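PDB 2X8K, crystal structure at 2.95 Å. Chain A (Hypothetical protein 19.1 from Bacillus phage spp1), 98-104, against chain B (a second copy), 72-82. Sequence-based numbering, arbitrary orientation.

Chain A, residues 98-104: SDEPSRT
Chain B 72-82: TETDLRRRIEY

Two arginines of like charge lie flat on each other where these two copies meet: the guanidinium of A:Arg103 stacks on that of B:Arg78, centres 3.9 Å apart and planes at 19°, with A:Arg103 NH1 3.3 Å from B:Arg78 NE, a pair of donors that cannot bond. Each cation finds an acceptor across the contact. A:Arg103 NH1 forms a salt bridge with B:Glu81, 2.6 Å from B:Glu81 OE1, and donates a hydrogen bond to B:Glu81 OE2 at 3.1 Å with a 160° angle at the hydrogen. B:Arg78 NH2 donates to the backbone oxygen A:Pro101 O, which lies at the edge of the guanidinium, near its plane, at 2.7 Å (130°).

Chain B supplies a helix from residue 73 through 82 and beyond. B:Thr72, extended at phi/psi -79/161, caps it: B:Asp75 N donates to B:Thr72 OG1 at 2.8 Å. Chain A 98-104 has no regular helix or strand and runs alongside in the same general sense, A:Asp99 beside the first turn and A:Arg103 near B:Glu81. The closest CA atoms, A:Glu100 CA and B:Thr74 CA, are 5.3 Å apart. The chain turns through A:Asp99 (-70/-19), A:Glu100 (-127/79), A:Pro101 (-69/161, C-gamma endo), A:Ser102 (64/30, left-handed) and A:Arg103 (-142/130).

At the first turn, B:Thr74 (chi1 m) donates OG1 to A:Asp99 O at 2.7 Å, while B:Thr74 CG2 packs against A:Pro101 CD at 3.6 Å. A:Asp99 and A:Glu100 both have chi1 p; A:Glu100 continues with chi2 t and chi3 -38°. B:Arg77 (chi1 m, chi2 -93°, chi3 p) lies near both acids: A:Asp99 OD2 is 4.4 Å from B:Arg77 NE, and A:Glu100 OE1 is 4.5 Å from B:Arg77 NH2, both beyond salt-bridge range. B:Arg77 CD lies 3.8 Å from A:Glu100 CD. Acids also crowd here, with A:Asp99 OD2 3.3 Å from B:Glu73 OE2; both are acceptors, and A:Asp99 OD2 is hydrogen-bonded elsewhere in the structure.

A:Arg103 reaches the helix with chi1 m, chi2 m, chi3 122° and chi4 88°, its NE making a weak bond to A:Ser102 O at 2.9 Å. B:Arg78 extends with chi1 m, chi2 141°, chi3 t and chi4 -126°; its CA-to-CB bond points sideways, but its end comes nearer. B:Glu81 is m, t, 22°. The contact buries 457 Å² in total.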

# COMPACT_ATOMS: atom_id res chain seq x y z
N SER A 98 0.36 38.09 8.76
CA SER A 98 -0.62 38.99 8.16
C SER A 98 -2.06 38.56 8.42
O SER A 98 -2.91 39.42 8.56
CB SER A 98 -0.36 39.16 6.67
OG SER A 98 -0.62 37.97 5.94
N ASP A 99 -2.33 37.25 8.51
CA ASP A 99 -3.69 36.76 8.78
C ASP A 99 -4.15 37.07 10.19
O ASP A 99 -5.35 37.05 10.46
CB ASP A 99 -3.87 35.27 8.42
CG ASP A 99 -3.10 34.26 9.24
OD1 ASP A 99 -2.25 34.69 10.08
OD2 ASP A 99 -3.30 33.05 9.02
N GLU A 100 -3.21 37.36 11.09
CA GLU A 100 -3.61 37.72 12.43
C GLU A 100 -3.02 39.01 12.92
O GLU A 100 -2.04 39.02 13.67
CB GLU A 100 -3.61 36.55 13.41
CG GLU A 100 -2.26 36.01 13.80
CD GLU A 100 -2.36 34.85 14.74
OE1 GLU A 100 -3.25 34.87 15.63
OE2 GLU A 100 -1.56 33.90 14.58
N PRO A 101 -3.63 40.14 12.46
CA PRO A 101 -3.16 41.45 12.90
C PRO A 101 -3.46 41.68 14.38
O PRO A 101 -4.31 40.99 14.98
CB PRO A 101 -3.96 42.39 12.01
CG PRO A 101 -5.25 41.67 11.77
CD PRO A 101 -4.81 40.27 11.58
N SER A 102 -2.76 42.65 14.96
CA SER A 102 -2.84 43.03 16.36
C SER A 102 -2.39 41.88 17.26
O SER A 102 -2.89 41.74 18.38
CB SER A 102 -4.24 43.54 16.71
OG SER A 102 -4.68 44.53 15.79
N ARG A 103 -1.46 41.03 16.77
CA ARG A 103 -0.94 39.89 17.54
C ARG A 103 0.55 39.72 17.28
O ARG A 103 0.97 39.65 16.11
CB ARG A 103 -1.66 38.56 17.22
CG ARG A 103 -3.18 38.50 17.41
CD ARG A 103 -3.63 38.33 18.86
NE ARG A 103 -4.52 39.45 19.20
CZ ARG A 103 -5.83 39.48 19.02
NH1 ARG A 103 -6.48 38.39 18.64
NH2 ARG A 103 -6.52 40.56 19.33
N THR A 104 1.34 39.61 18.36
CA THR A 104 2.79 39.41 18.27
C THR A 104 3.21 38.23 19.10
O THR A 104 2.77 38.11 20.24
CB THR A 104 3.54 40.68 18.66
OG1 THR A 104 3.01 41.75 17.89
CG2 THR A 104 5.04 40.56 18.41
N THR B 72 -13.80 34.39 7.29
CA THR B 72 -12.51 35.09 7.28
C THR B 72 -11.45 34.24 7.99
O THR B 72 -11.77 33.34 8.76
CB THR B 72 -12.59 36.47 7.95
OG1 THR B 72 -11.80 36.47 9.15
CG2 THR B 72 -14.03 36.81 8.31
N GLU B 73 -10.18 34.56 7.73
CA GLU B 73 -9.05 33.90 8.35
C GLU B 73 -8.77 34.41 9.74
O GLU B 73 -8.58 33.60 10.65
CB GLU B 73 -7.79 33.95 7.47
CG GLU B 73 -7.33 32.58 6.97
CD GLU B 73 -7.05 31.49 8.00
OE1 GLU B 73 -7.49 30.34 7.77
OE2 GLU B 73 -6.39 31.78 9.02
N THR B 74 -8.79 35.74 9.93
CA THR B 74 -8.58 36.38 11.24
C THR B 74 -9.69 36.00 12.22
O THR B 74 -9.45 35.87 13.42
CB THR B 74 -8.51 37.88 11.08
OG1 THR B 74 -7.77 38.19 9.89
CG2 THR B 74 -7.91 38.56 12.30
N ASP B 75 -10.92 35.85 11.70
CA ASP B 75 -12.10 35.47 12.45
C ASP B 75 -11.88 34.08 13.02
O ASP B 75 -12.12 33.88 14.21
CB ASP B 75 -13.32 35.52 11.54
CG ASP B 75 -13.98 36.90 11.35
OD1 ASP B 75 -13.24 37.94 11.31
OD2 ASP B 75 -15.21 36.93 11.12
N LEU B 76 -11.31 33.15 12.22
CA LEU B 76 -10.97 31.80 12.66
C LEU B 76 -9.91 31.83 13.77
O LEU B 76 -10.08 31.12 14.77
CB LEU B 76 -10.50 30.93 11.48
CG LEU B 76 -9.95 29.50 11.84
CD1 LEU B 76 -11.06 28.56 12.28
CD2 LEU B 76 -9.19 28.90 10.69
N ARG B 77 -8.82 32.62 13.59
CA ARG B 77 -7.73 32.74 14.56
C ARG B 77 -8.28 33.21 15.90
O ARG B 77 -7.89 32.67 16.95
CB ARG B 77 -6.64 33.71 14.12
CG ARG B 77 -6.03 33.51 12.75
CD ARG B 77 -4.80 32.65 12.78
NE ARG B 77 -5.16 31.24 12.63
CZ ARG B 77 -5.21 30.40 13.64
NH1 ARG B 77 -5.59 29.14 13.44
NH2 ARG B 77 -4.92 30.81 14.87
N ARG B 78 -9.19 34.19 15.85
CA ARG B 78 -9.82 34.74 17.04
C ARG B 78 -10.81 33.78 17.71
O ARG B 78 -10.92 33.81 18.94
CB ARG B 78 -10.39 36.14 16.78
CG ARG B 78 -9.32 37.20 16.97
CD ARG B 78 -9.43 38.29 15.95
NE ARG B 78 -8.18 39.05 15.83
CZ ARG B 78 -8.09 40.37 15.96
NH1 ARG B 78 -9.17 41.10 16.22
NH2 ARG B 78 -6.91 40.97 15.83
N ARG B 79 -11.48 32.91 16.94
CA ARG B 79 -12.41 31.93 17.50
C ARG B 79 -11.61 30.92 18.31
O ARG B 79 -11.99 30.62 19.44
CB ARG B 79 -13.22 31.20 16.40
CG ARG B 79 -14.32 32.03 15.75
CD ARG B 79 -15.13 31.28 14.69
NE ARG B 79 -16.14 30.39 15.29
CZ ARG B 79 -17.36 30.76 15.67
NH1 ARG B 79 -17.76 32.02 15.54
NH2 ARG B 79 -18.20 29.88 16.20
N ILE B 80 -10.48 30.44 17.76
CA ILE B 80 -9.60 29.49 18.42
C ILE B 80 -9.05 30.06 19.73
O ILE B 80 -9.00 29.34 20.73
CB ILE B 80 -8.50 29.01 17.45
CG1 ILE B 80 -9.00 27.84 16.61
CG2 ILE B 80 -7.23 28.62 18.18
CD1 ILE B 80 -8.59 28.01 15.19
N GLU B 81 -8.66 31.36 19.71
CA GLU B 81 -8.14 32.07 20.88
C GLU B 81 -9.19 32.02 22.00
O GLU B 81 -8.85 31.75 23.15
CB GLU B 81 -7.89 33.55 20.52
CG GLU B 81 -6.55 33.86 19.88
CD GLU B 81 -6.41 35.26 19.34
OE1 GLU B 81 -7.16 36.15 19.81
OE2 GLU B 81 -5.56 35.48 18.45
N TYR B 82 -10.46 32.27 21.63
CA TYR B 82 -11.59 32.24 22.54
C TYR B 82 -11.84 30.84 23.01
O TYR B 82 -12.11 30.64 24.19
CB TYR B 82 -12.84 32.87 21.91
CG TYR B 82 -13.87 33.22 22.97
CD1 TYR B 82 -13.67 34.30 23.84
CD2 TYR B 82 -15.00 32.43 23.16
CE1 TYR B 82 -14.56 34.56 24.88
CE2 TYR B 82 -15.91 32.70 24.19
CZ TYR B 82 -15.68 33.77 25.04
OH TYR B 82 -16.59 34.05 26.04